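Local structure of GH3 beta-N-acetylglucosaminidase (Paenibacillaceae, 6K5J) at residues Lys361-Leu364 with Val365-Ser369. The protein hydrolyses terminal beta-linked N-acetylglucosamine residues, as a glycoside hydrolase family 3 beta-N-acetylglucosaminidase. Residues are numbered along the deposited sequence; the frame is centred on the assembly and turned at random.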
loop_
_atom_site.group_PDB
_atom_site.type_symbol
_atom_site.label_atom_id
_atom_site.label_comp_id
_atom_site.label_asym_id
_atom_site.label_seq_id
_atom_site.Cartn_x
_atom_site.Cartn_y
_atom_site.Cartn_z
ATOM N N LYS A 361 -1.219 -20.182 8.336
ATOM C CA LYS A 361 -1.280 -18.944 7.567
ATOM C C LYS A 361 -0.037 -18.771 6.699
ATOM O O LYS A 361 -0.128 -18.315 5.550
ATOM C CB LYS A 361 -1.466 -17.748 8.512
ATOM C CG LYS A 361 -2.867 -17.644 9.097
ATOM C CD LYS A 361 -3.038 -16.397 9.981
ATOM C CE LYS A 361 -2.274 -16.539 11.291
ATOM N NZ LYS A 361 -2.509 -15.374 12.212
ATOM N N THR A 362 1.131 -19.128 7.224
ATOM C CA THR A 362 2.349 -19.027 6.429
ATOM C C THR A 362 2.284 -19.951 5.219
ATOM O O THR A 362 2.637 -19.555 4.104
ATOM C CB THR A 362 3.568 -19.361 7.292
ATOM O OG1 THR A 362 3.680 -18.409 8.359
ATOM C CG2 THR A 362 4.863 -19.357 6.445
ATOM N N GLU A 363 1.824 -21.187 5.416
ATOM C CA GLU A 363 1.754 -22.108 4.285
ATOM C C GLU A 363 0.695 -21.683 3.282
ATOM O O GLU A 363 0.872 -21.877 2.076
ATOM C CB GLU A 363 1.510 -23.530 4.788
ATOM C CG GLU A 363 2.743 -24.084 5.480
ATOM C CD GLU A 363 2.448 -25.293 6.338
ATOM O OE1 GLU A 363 1.293 -25.772 6.321
ATOM O OE2 GLU A 363 3.384 -25.770 7.010
ATOM N N LEU A 364 -0.391 -21.073 3.754
ATOM C CA LEU A 364 -1.398 -20.545 2.844
ATOM C C LEU A 364 -0.811 -19.475 1.920
ATOM O O LEU A 364 -1.045 -19.494 0.704
ATOM C CB LEU A 364 -2.570 -19.976 3.645
ATOM C CG LEU A 364 -3.836 -19.601 2.873
ATOM C CD1 LEU A 364 -5.042 -19.696 3.795
ATOM C CD2 LEU A 364 -3.754 -18.203 2.260
ATOM N N VAL A 365 -0.077 -18.504 2.482
ATOM C CA VAL A 365 0.452 -17.431 1.638
ATOM C C VAL A 365 1.588 -17.952 0.762
ATOM O O VAL A 365 1.796 -17.451 -0.350
ATOM C CB VAL A 365 0.891 -16.199 2.468
ATOM C CG1 VAL A 365 -0.286 -15.611 3.256
ATOM C CG2 VAL A 365 2.040 -16.516 3.375
ATOM N N GLU A 366 2.330 -18.958 1.233
ATOM C CA GLU A 366 3.313 -19.614 0.371
ATOM C C GLU A 366 2.651 -20.201 -0.872
ATOM O O GLU A 366 3.164 -20.068 -1.991
ATOM C CB GLU A 366 4.053 -20.699 1.159
ATOM C CG GLU A 366 5.118 -20.112 2.090
ATOM C CD GLU A 366 5.772 -21.140 2.986
ATOM O OE1 GLU A 366 5.328 -22.315 2.990
ATOM O OE2 GLU A 366 6.735 -20.760 3.694
ATOM N N ARG A 367 1.489 -20.823 -0.702
ATOM C CA ARG A 367 0.805 -21.395 -1.853
ATOM C C ARG A 367 0.296 -20.316 -2.800
ATOM O O ARG A 367 0.254 -20.534 -4.015
ATOM C CB ARG A 367 -0.314 -22.313 -1.375
ATOM C CG ARG A 367 0.247 -23.561 -0.701
ATOM C CD ARG A 367 -0.840 -24.565 -0.298
ATOM N NE ARG A 367 -0.297 -25.437 0.730
ATOM C CZ ARG A 367 -0.626 -25.372 2.013
ATOM N NH1 ARG A 367 -1.528 -24.490 2.422
ATOM N NH2 ARG A 367 -0.051 -26.189 2.880
ATOM N N ILE A 368 -0.060 -19.140 -2.275
ATOM C CA ILE A 368 -0.431 -18.014 -3.133
ATOM C C ILE A 368 0.744 -17.600 -4.013
ATOM O O ILE A 368 0.605 -17.438 -5.232
ATOM C CB ILE A 368 -0.930 -16.830 -2.281
ATOM C CG1 ILE A 368 -2.219 -17.195 -1.534
ATOM C CG2 ILE A 368 -1.137 -15.597 -3.134
ATOM C CD1 ILE A 368 -2.740 -16.062 -0.694
ATOM N N SER A 369 1.922 -17.416 -3.410
ATOM C CA SER A 369 3.066 -16.938 -4.178
ATOM C C SER A 369 3.517 -17.953 -5.218
ATOM O O SER A 369 4.037 -17.563 -6.268
ATOM C CB SER A 369 4.229 -16.597 -3.240
ATOM O OG SER A 369 3.832 -15.670 -2.248
HETATM O O HOH W 1 -0.910 -25.867 5.237
#
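E363 and R367, one helical turn apart, make the charged contact on the outer face of helix 359-372. Their side chains run alongside each other in the same direction, and E363 OE1 stands 3.7 Å from R367 NH2, a long salt bridge with the carboxylate and guanidinium planes turned 71° apart. A water also bridges the pair, donating to E363 OE1 and accepting from R367 NH2, at the guanidinium edge in its plane. The extended R367 chain lays one guanidinium face against E363 O; its length lets the charge, at an exposed site, come near a carboxylate one turn back.

Backbone bonds of the i to i+4 kind tie the two segments together: V365 N to K361 O, E366 N to T362 O (2.9 Å), R367 N to E363 O and I368 N to L364 O. This helix packs between helix 111-127, in the part of the chain assigned to the TIM-barrel N-terminal domain, where K361 NZ forms a salt bridge with E124, and helix 507-517, which flanks the six-stranded mixed sheet. V365 and I368, branched and apolar, suit the buried side, where both touch P100.

Among the apolar contacts, with CG opposite the backbone N (chi1 -169°), the L364 branch stays level with its own turn, and I368 CD1 comes back to meet CD2 at 3.8 Å. V365 CG2 sits between its backbone N and carbonyl carbon, which turns this methyl back against T362 O of the preceding turn, 3.2 Å away.

The extended E366 chain runs back toward T362, its OE2 coming 3.6 Å from the methyl CG2, while T362 OG1 bonds to T358 O and E366 OE1 makes a weak, long ion pair with R511. Putting an alanine at E366 would probably uncover the T362 methyl on this side and lose the weak, long pair with R511.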